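Local coordinates for ABC transporter, periplasmic substrate-binding protein (Thermotoga maritima, PDB 2HPG) that probably binds a small solute in the periplasm for a tripartite ATP-independent (TRAP) transport system, at residues Val68-Asp73 and Phe230-Ala235; Met79-Ile84 and Gln118-Glu123. All blocks are in the same frame, centred on the assembly; numbering follows the deposited sequence.

Interaction 1. Residues Val68-Asp73 and Phe230-Ala235; sequences VGWNTD and FEIVSA
Ile232 turns CG1 into the position between its backbone N and carbonyl carbon (chi1 66°), with CD1 extended beyond it, and Thr72 puts CG2 in the corresponding place, its OG1 lying anti to N. The two branched side chains meet obliquely through methyl groups, Thr72 CG2 lying 3.9 Å from Ile232 CD1. That same CD1 sits at the edge of the Trp70 ring, near its plane, while Ile232 CG1 is 4.2 Å from Trp70 CB. Trp70, Thr72, Phe230 and Ile232 share one face of the sheet, where helix 58-64 packs on Trp70 and Ile232; beta-branched and aromatic residues suit this buried surface.

On the other face, Asn71 and Glu231 lie side by side and point the same way, amide and carboxylate planes only 12° apart. A bend at chi2 (-57°) brings Glu231 CD back over the neighbouring strand, and Glu231 OE1 packs 3.2 Å from Asn71 CA.

Two hydrogen-bonded antiparallel pairs join the backbones. Trp70 N bonds to Ile232 O at 3.0 Å, and Ile232 N to Trp70 O. Thr72 N lies 2.8 Å from Phe230 O, and Phe230 N bonds to Thr72 O. A CB on Gly69 would come too near Ile232 O and close to Val233 CG1, so a residue without a side chain suits the place.

Both strands lead into helices, with Asp73 OD1 capping Arg76 N and Ser234 OG capping Trp237 N. The four main-chain bonds fix the register of this antiparallel pair; one face is largely apolar, and the other sets Asn71 and Glu231 together in a buried place.

Interaction 2. Residues Met79-Ile84 and Gln118-Glu123; sequences MYVKDI and QKWLKE
A water is gripped by three side chains: it donates to Asp83 OD2 at 2.8 Å and accepts from both Trp120 NE1 and Lys119 NZ. It lies at the indole edge, in the ring plane, and so links an acid and a lysine whose charged atoms do not touch.

The turn at Asp83 and Ile84 lies over one face of the Trp120 ring. Asp83 CB sits above the rim, 3.4 Å from Trp120 CZ2, with its carboxylate plane 77° from the ring. Ile84 N lies over the ring's centre, and Ile84 CA makes a CH-pi contact, 4.2 Å from the six-membered ring's centroid. With CG1 anti to its backbone N (chi1 -164°), Ile84 rests this carbon on Trp120 CE3, while its CD1 meets Leu121 CD2 at 4.0 Å. Val81 CG1 touches Trp120 CD1 and packs 3.5 Å from Glu123 OE1. Helix 308-318 packs here too, Ala310 touching Asp83 and Leu314 touching Trp120.

An alanine at Trp120 would probably open a gap beneath Asp83 and Ile84 and leave the water without its indole donor.

A broad ring with one N-H suits this place: its face takes main-chain and aliphatic carbons, its edge a water-mediated link between loop and helix.

Overall arrangement
The two contacts belong to one lobe of a fold of the periplasmic binding protein class, their centres about 14 Å apart. Interaction 1 pairs strand 68-73 with the end of the long strand 218-234, the antiparallel member between 68-73 and 130-146; interaction 2 packs a loop that follows helix 74-77 against helix 115-128, the helix that precedes strand 130-146. They meet directly, Phe230 CE1 lying 3.7 Å from Ile84 CD1, so the Phe230 end of that face adjoins the loop-helix contact. Interaction 1 is buried and held by backbone bonds, whereas interaction 2, whose centre is about 17 Å from the centre of the chain, is partly buried and relies on packing round one indole ring and on a water.

Interaction 1. Residues Val68-Asp73 and Phe230-Ala235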
ATOM      1  N   VAL A  68      -9.395  12.735 -12.847  1.00 22.90           N
ATOM      2  CA  VAL A  68      -9.576  11.739 -11.809  1.00 21.87           C
ATOM      3  C   VAL A  68      -8.220  11.257 -11.272  1.00 21.17           C
ATOM      4  O   VAL A  68      -7.207  11.287 -11.976  1.00 20.09           O
ATOM      5  CB  VAL A  68     -10.420  10.551 -12.336  1.00 22.57           C
ATOM      6  CG1 VAL A  68      -9.605   9.695 -13.280  1.00 21.34           C
ATOM      7  CG2 VAL A  68     -10.935   9.718 -11.178  1.00 23.81           C
ATOM      8  N   GLY A  69      -8.215  10.839 -10.007  1.00 20.58           N
ATOM      9  CA  GLY A  69      -7.049  10.236  -9.399  1.00 20.12           C
ATOM     10  C   GLY A  69      -7.419   9.030  -8.581  1.00 20.01           C
ATOM     11  O   GLY A  69      -8.597   8.829  -8.259  1.00 19.15           O
ATOM     12  N   TRP A  70      -6.419   8.213  -8.256  1.00 20.00           N
ATOM     13  CA  TRP A  70      -6.647   7.034  -7.435  1.00 20.70           C
ATOM     14  C   TRP A  70      -5.504   6.784  -6.467  1.00 19.65           C
ATOM     15  O   TRP A  70      -4.319   6.999  -6.784  1.00 18.99           O
ATOM     16  CB  TRP A  70      -6.837   5.775  -8.295  1.00 22.11           C
ATOM     17  CG  TRP A  70      -7.846   5.925  -9.357  1.00 24.42           C
ATOM     18  CD1 TRP A  70      -7.618   6.202 -10.678  1.00 25.25           C
ATOM     19  CD2 TRP A  70      -9.266   5.816  -9.207  1.00 25.15           C
ATOM     20  NE1 TRP A  70      -8.813   6.285 -11.355  1.00 25.95           N
ATOM     21  CE2 TRP A  70      -9.840   6.051 -10.474  1.00 25.67           C
ATOM     22  CE3 TRP A  70     -10.105   5.560  -8.122  1.00 25.04           C
ATOM     23  CZ2 TRP A  70     -11.221   6.014 -10.687  1.00 26.47           C
ATOM     24  CZ3 TRP A  70     -11.485   5.528  -8.333  1.00 25.07           C
ATOM     25  CH2 TRP A  70     -12.025   5.757  -9.603  1.00 25.17           C
ATOM     26  N   ASN A  71      -5.894   6.315  -5.287  1.00 18.54           N
ATOM     27  CA  ASN A  71      -5.008   5.702  -4.321  1.00 17.91           C
ATOM     28  C   ASN A  71      -4.836   4.263  -4.757  1.00 18.03           C
ATOM     29  O   ASN A  71      -5.746   3.460  -4.576  1.00 18.46           O
ATOM     30  CB  ASN A  71      -5.663   5.778  -2.936  1.00 17.61           C
ATOM     31  CG  ASN A  71      -4.923   4.976  -1.866  1.00 17.64           C
ATOM     32  OD1 ASN A  71      -3.759   5.228  -1.592  1.00 13.73           O
ATOM     33  ND2 ASN A  71      -5.632   4.053  -1.208  1.00 17.35           N
ATOM     34  N   THR A  72      -3.699   3.930  -5.357  1.00 17.76           N
ATOM     35  CA  THR A  72      -3.474   2.557  -5.830  1.00 17.65           C
ATOM     36  C   THR A  72      -2.156   2.024  -5.235  1.00 18.05           C
ATOM     37  O   THR A  72      -1.747   2.470  -4.171  1.00 16.81           O
ATOM     38  CB  THR A  72      -3.509   2.518  -7.370  1.00 17.46           C
ATOM     39  OG1 THR A  72      -3.420   1.165  -7.830  1.00 17.88           O
ATOM     40  CG2 THR A  72      -2.397   3.344  -7.959  1.00 16.60           C
ATOM     41  N   ASP A  73      -1.501   1.062  -5.893  1.00 18.59           N
ATOM     42  CA  ASP A  73      -0.207   0.569  -5.413  1.00 18.97           C
ATOM     43  C   ASP A  73       0.675   0.050  -6.553  1.00 19.39           C
ATOM     44  O   ASP A  73       0.236   0.016  -7.705  1.00 18.81           O
ATOM     45  CB  ASP A  73      -0.421  -0.493  -4.348  1.00 19.29           C
ATOM     46  CG  ASP A  73      -1.176  -1.692  -4.862  1.00 20.32           C
ATOM     47  OD1 ASP A  73      -1.037  -2.058  -6.051  1.00 20.74           O
ATOM     48  OD2 ASP A  73      -1.894  -2.288  -4.048  1.00 22.38           O
ATOM     49  N   PHE A 230       0.503   4.266  -3.965  1.00 17.99           N
ATOM     50  CA  PHE A 230       0.875   5.235  -4.988  1.00 18.32           C
ATOM     51  C   PHE A 230      -0.335   6.067  -5.348  1.00 18.54           C
ATOM     52  O   PHE A 230      -1.410   5.537  -5.555  1.00 17.61           O
ATOM     53  CB  PHE A 230       1.387   4.510  -6.222  1.00 18.78           C
ATOM     54  CG  PHE A 230       2.802   4.084  -6.111  1.00 19.77           C
ATOM     55  CD1 PHE A 230       3.762   4.636  -6.935  1.00 20.19           C
ATOM     56  CD2 PHE A 230       3.191   3.160  -5.150  1.00 20.51           C
ATOM     57  CE1 PHE A 230       5.075   4.251  -6.821  1.00 21.42           C
ATOM     58  CE2 PHE A 230       4.508   2.785  -5.032  1.00 20.53           C
ATOM     59  CZ  PHE A 230       5.445   3.331  -5.882  1.00 21.15           C
ATOM     60  N   GLU A 231      -0.153   7.379  -5.404  1.00 19.05           N
ATOM     61  CA  GLU A 231      -1.255   8.306  -5.611  1.00 19.27           C
ATOM     62  C   GLU A 231      -1.106   8.859  -7.017  1.00 19.77           C
ATOM     63  O   GLU A 231      -0.133   9.547  -7.312  1.00 19.37           O
ATOM     64  CB  GLU A 231      -1.210   9.412  -4.552  1.00 19.86           C
ATOM     65  CG  GLU A 231      -1.078   8.897  -3.118  1.00 17.57           C
ATOM     66  CD  GLU A 231      -2.184   7.933  -2.727  1.00 17.88           C
ATOM     67  OE1 GLU A 231      -3.313   8.187  -3.165  1.00 16.63           O
ATOM     68  OE2 GLU A 231      -1.921   6.931  -1.991  1.00 14.82           O
ATOM     69  N   ILE A 232      -2.038   8.495  -7.898  1.00 19.32           N
ATOM     70  CA  ILE A 232      -1.905   8.795  -9.320  1.00 19.80           C
ATOM     71  C   ILE A 232      -3.003   9.721  -9.830  1.00 20.49           C
ATOM     72  O   ILE A 232      -4.103   9.747  -9.276  1.00 19.88           O
ATOM     73  CB  ILE A 232      -1.842   7.499 -10.185  1.00 19.62           C
ATOM     74  CG1 ILE A 232      -3.162   6.714 -10.131  1.00 19.36           C
ATOM     75  CG2 ILE A 232      -0.682   6.618  -9.725  1.00 18.67           C
ATOM     76  CD1 ILE A 232      -3.223   5.537 -11.091  1.00 18.45           C
ATOM     77  N   VAL A 233      -2.660  10.508 -10.853  1.00 20.95           N
ATOM     78  CA  VAL A 233      -3.616  11.292 -11.645  1.00 21.90           C
ATOM     79  C   VAL A 233      -3.273  11.168 -13.134  1.00 22.91           C
ATOM     80  O   VAL A 233      -2.221  10.642 -13.492  1.00 23.14           O
ATOM     81  CB  VAL A 233      -3.654  12.805 -11.272  1.00 21.86           C
ATOM     82  CG1 VAL A 233      -4.216  13.028  -9.869  1.00 22.01           C
ATOM     83  CG2 VAL A 233      -2.271  13.481 -11.431  1.00 21.95           C
ATOM     84  N   SER A 234      -4.182  11.628 -13.996  1.00 23.61           N
ATOM     85  CA  SER A 234      -3.922  11.714 -15.431  1.00 24.30           C
ATOM     86  C   SER A 234      -2.769  12.660 -15.704  1.00 24.73           C
ATOM     87  O   SER A 234      -2.789  13.806 -15.248  1.00 24.01           O
ATOM     88  CB  SER A 234      -5.155  12.237 -16.180  1.00 24.55           C
ATOM     89  OG  SER A 234      -4.830  12.482 -17.532  1.00 26.73           O
ATOM     90  N   ALA A 235      -1.775  12.191 -16.459  1.00 25.45           N
ATOM     91  CA  ALA A 235      -0.650  13.050 -16.856  1.00 26.55           C
ATOM     92  C   ALA A 235      -1.142  14.221 -17.709  1.00 27.69           C
ATOM     93  O   ALA A 235      -0.686  15.359 -17.524  1.00 29.02           O
ATOM     94  CB  ALA A 235       0.399  12.242 -17.603  1.00 26.17           C
TER
HETATM   95  O   HOH W   1      -6.357  13.015 -13.496  1.00 48.32           O

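Interaction 2. Residues Met79-Ile84 and Gln118-Glu123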
HETATM    1  N   MSE A  79       1.872  -3.693 -13.353  1.00 29.78           N
HETATM    2  CA  MSE A  79       1.267  -4.323 -14.525  0.60 31.56           C
HETATM    3  C   MSE A  79       1.670  -3.590 -15.794  1.00 30.21           C
HETATM    4  O   MSE A  79       1.627  -4.149 -16.866  1.00 30.38           O
HETATM    5  CB  MSE A  79      -0.257  -4.290 -14.449  0.60 32.08           C
HETATM    6  CG  MSE A  79      -0.881  -5.145 -13.373  0.60 34.40           C
HETATM    7 SE   MSE A  79      -2.846  -5.085 -13.495  0.60 41.94          SE
HETATM    8  CE  MSE A  79      -3.177  -6.607 -12.289  0.60 35.96           C
ATOM      9  N   TYR A  80       2.042  -2.319 -15.658  1.00 30.09           N
ATOM     10  CA  TYR A  80       2.338  -1.451 -16.791  1.00 29.88           C
ATOM     11  C   TYR A  80       3.831  -1.300 -17.011  1.00 29.73           C
ATOM     12  O   TYR A  80       4.331  -1.730 -18.054  1.00 29.82           O
ATOM     13  CB  TYR A  80       1.634  -0.105 -16.604  1.00 30.28           C
ATOM     14  CG  TYR A  80       0.158  -0.340 -16.467  1.00 30.70           C
ATOM     15  CD1 TYR A  80      -0.644  -0.524 -17.590  1.00 30.90           C
ATOM     16  CD2 TYR A  80      -0.421  -0.482 -15.217  1.00 30.61           C
ATOM     17  CE1 TYR A  80      -1.980  -0.794 -17.467  1.00 31.31           C
ATOM     18  CE2 TYR A  80      -1.749  -0.762 -15.086  1.00 31.50           C
ATOM     19  CZ  TYR A  80      -2.529  -0.916 -16.207  1.00 30.88           C
ATOM     20  OH  TYR A  80      -3.865  -1.169 -16.049  1.00 31.71           O
ATOM     21  N   VAL A  81       4.537  -0.724 -16.040  1.00 29.11           N
ATOM     22  CA  VAL A  81       6.002  -0.718 -16.036  1.00 28.96           C
ATOM     23  C   VAL A  81       6.466  -1.765 -15.017  1.00 28.81           C
ATOM     24  O   VAL A  81       6.475  -1.505 -13.820  1.00 27.98           O
ATOM     25  CB  VAL A  81       6.571   0.675 -15.695  1.00 29.03           C
ATOM     26  CG1 VAL A  81       8.091   0.597 -15.425  1.00 28.19           C
ATOM     27  CG2 VAL A  81       6.277   1.667 -16.811  1.00 29.08           C
ATOM     28  N   LYS A  82       6.833  -2.946 -15.510  1.00 29.13           N
ATOM     29  CA  LYS A  82       7.015  -4.136 -14.673  1.00 29.41           C
ATOM     30  C   LYS A  82       7.803  -3.905 -13.390  1.00 28.76           C
ATOM     31  O   LYS A  82       7.374  -4.330 -12.314  1.00 28.90           O
ATOM     32  CB  LYS A  82       7.689  -5.263 -15.456  1.00 29.63           C
ATOM     33  CG  LYS A  82       8.203  -6.413 -14.568  1.00 30.65           C
ATOM     34  CD  LYS A  82       8.910  -7.529 -15.344  1.00 31.01           C
ATOM     35  CE  LYS A  82      10.423  -7.399 -15.241  1.00 32.82           C
ATOM     36  NZ  LYS A  82      11.111  -8.663 -15.629  1.00 32.57           N
ATOM     37  N   ASP A  83       8.950  -3.249 -13.513  1.00 27.78           N
ATOM     38  CA  ASP A  83       9.916  -3.183 -12.431  1.00 26.75           C
ATOM     39  C   ASP A  83       9.467  -2.419 -11.199  1.00 25.97           C
ATOM     40  O   ASP A  83       9.942  -2.703 -10.095  1.00 25.89           O
ATOM     41  CB  ASP A  83      11.226  -2.556 -12.915  1.00 27.22           C
ATOM     42  CG  ASP A  83      12.038  -3.483 -13.778  1.00 28.21           C
ATOM     43  OD1 ASP A  83      11.642  -4.645 -14.003  1.00 29.64           O
ATOM     44  OD2 ASP A  83      13.107  -3.026 -14.231  1.00 32.00           O
ATOM     45  N   ILE A  84       8.583  -1.443 -11.367  1.00 25.01           N
ATOM     46  CA  ILE A  84       8.111  -0.650 -10.222  1.00 24.29           C
ATOM     47  C   ILE A  84       7.355  -1.532  -9.206  1.00 23.59           C
ATOM     48  O   ILE A  84       7.253  -1.193  -8.025  1.00 23.74           O
ATOM     49  CB  ILE A  84       7.236   0.544 -10.676  1.00 24.62           C
ATOM     50  CG1 ILE A  84       7.084   1.575  -9.544  1.00 25.61           C
ATOM     51  CG2 ILE A  84       5.876   0.079 -11.169  1.00 24.60           C
ATOM     52  CD1 ILE A  84       6.509   2.895 -10.008  1.00 24.43           C
ATOM     53  N   GLN A 118      13.052   7.679 -11.040  1.00 37.25           N
ATOM     54  CA  GLN A 118      12.707   8.747 -11.977  1.00 37.46           C
ATOM     55  C   GLN A 118      12.488   8.209 -13.393  1.00 36.87           C
ATOM     56  O   GLN A 118      11.578   8.662 -14.103  1.00 36.70           O
ATOM     57  CB  GLN A 118      13.746   9.856 -11.945  1.00 37.46           C
ATOM     58  CG  GLN A 118      13.587  10.745 -10.720  1.00 39.00           C
ATOM     59  CD  GLN A 118      14.823  11.562 -10.427  1.00 39.99           C
ATOM     60  OE1 GLN A 118      15.788  11.569 -11.208  1.00 43.92           O
ATOM     61  NE2 GLN A 118      14.814  12.251  -9.289  1.00 43.62           N
ATOM     62  N   LYS A 119      13.283   7.220 -13.789  1.00 36.20           N
ATOM     63  CA  LYS A 119      13.071   6.563 -15.067  1.00 36.14           C
ATOM     64  C   LYS A 119      11.684   5.926 -15.127  1.00 35.65           C
ATOM     65  O   LYS A 119      10.892   6.231 -16.016  1.00 35.34           O
ATOM     66  CB  LYS A 119      14.130   5.496 -15.336  1.00 35.85           C
ATOM     67  CG  LYS A 119      13.873   4.703 -16.612  1.00 36.74           C
ATOM     68  CD  LYS A 119      14.954   3.689 -16.899  1.00 37.62           C
ATOM     69  CE  LYS A 119      14.749   2.418 -16.086  1.00 39.73           C
ATOM     70  NZ  LYS A 119      15.906   1.470 -16.195  1.00 39.85           N
ATOM     71  N   TRP A 120      11.390   5.040 -14.181  1.00 35.30           N
ATOM     72  CA  TRP A 120      10.112   4.315 -14.172  1.00 35.03           C
ATOM     73  C   TRP A 120       8.923   5.254 -14.208  1.00 34.57           C
ATOM     74  O   TRP A 120       7.924   4.941 -14.837  1.00 34.14           O
ATOM     75  CB  TRP A 120       9.978   3.449 -12.914  1.00 35.54           C
ATOM     76  CG  TRP A 120      10.955   2.335 -12.813  1.00 35.78           C
ATOM     77  CD1 TRP A 120      11.601   1.719 -13.838  1.00 36.18           C
ATOM     78  CD2 TRP A 120      11.367   1.665 -11.615  1.00 35.85           C
ATOM     79  NE1 TRP A 120      12.406   0.721 -13.355  1.00 36.56           N
ATOM     80  CE2 TRP A 120      12.282   0.665 -11.993  1.00 36.65           C
ATOM     81  CE3 TRP A 120      11.059   1.822 -10.264  1.00 35.91           C
ATOM     82  CZ2 TRP A 120      12.902  -0.181 -11.061  1.00 37.07           C
ATOM     83  CZ3 TRP A 120      11.666   0.987  -9.337  1.00 36.05           C
ATOM     84  CH2 TRP A 120      12.572  -0.009  -9.743  1.00 36.26           C
ATOM     85  N   LEU A 121       9.029   6.384 -13.507  1.00 34.09           N
ATOM     86  CA  LEU A 121       7.933   7.341 -13.406  1.00 34.30           C
ATOM     87  C   LEU A 121       7.738   8.113 -14.702  1.00 34.94           C
ATOM     88  O   LEU A 121       6.627   8.544 -15.009  1.00 34.91           O
ATOM     89  CB  LEU A 121       8.165   8.320 -12.254  1.00 33.70           C
ATOM     90  CG  LEU A 121       8.212   7.698 -10.860  1.00 32.76           C
ATOM     91  CD1 LEU A 121       8.427   8.784  -9.798  1.00 31.02           C
ATOM     92  CD2 LEU A 121       6.959   6.864 -10.589  1.00 31.27           C
ATOM     93  N   LYS A 122       8.826   8.302 -15.440  1.00 35.55           N
ATOM     94  CA  LYS A 122       8.775   8.934 -16.749  1.00 35.84           C
ATOM     95  C   LYS A 122       8.154   7.996 -17.775  1.00 35.57           C
ATOM     96  O   LYS A 122       7.436   8.453 -18.651  1.00 35.53           O
ATOM     97  CB  LYS A 122      10.179   9.322 -17.204  1.00 35.95           C
ATOM     98  CG  LYS A 122      10.212  10.168 -18.461  1.00 36.61           C
ATOM     99  CD  LYS A 122      11.607  10.740 -18.678  1.00 37.13           C
ATOM    100  CE  LYS A 122      11.701  11.606 -19.923  1.00 38.24           C
ATOM    101  NZ  LYS A 122      13.051  12.241 -20.014  1.00 39.11           N
ATOM    102  N   GLU A 123       8.444   6.697 -17.666  1.00 35.25           N
ATOM    103  CA  GLU A 123       7.831   5.672 -18.520  1.00 35.72           C
ATOM    104  C   GLU A 123       6.338   5.521 -18.251  1.00 35.14           C
ATOM    105  O   GLU A 123       5.568   5.295 -19.173  1.00 34.66           O
ATOM    106  CB  GLU A 123       8.510   4.311 -18.330  1.00 35.65           C
ATOM    107  CG  GLU A 123       9.973   4.289 -18.767  1.00 37.67           C
ATOM    108  CD  GLU A 123      10.729   2.993 -18.430  1.00 38.37           C
ATOM    109  OE1 GLU A 123      10.148   2.050 -17.839  1.00 42.03           O
ATOM    110  OE2 GLU A 123      11.933   2.929 -18.774  1.00 43.14           O
TER
HETATM  111  O   HOH W   2      14.630  -0.700 -14.490  1.00 45.91           O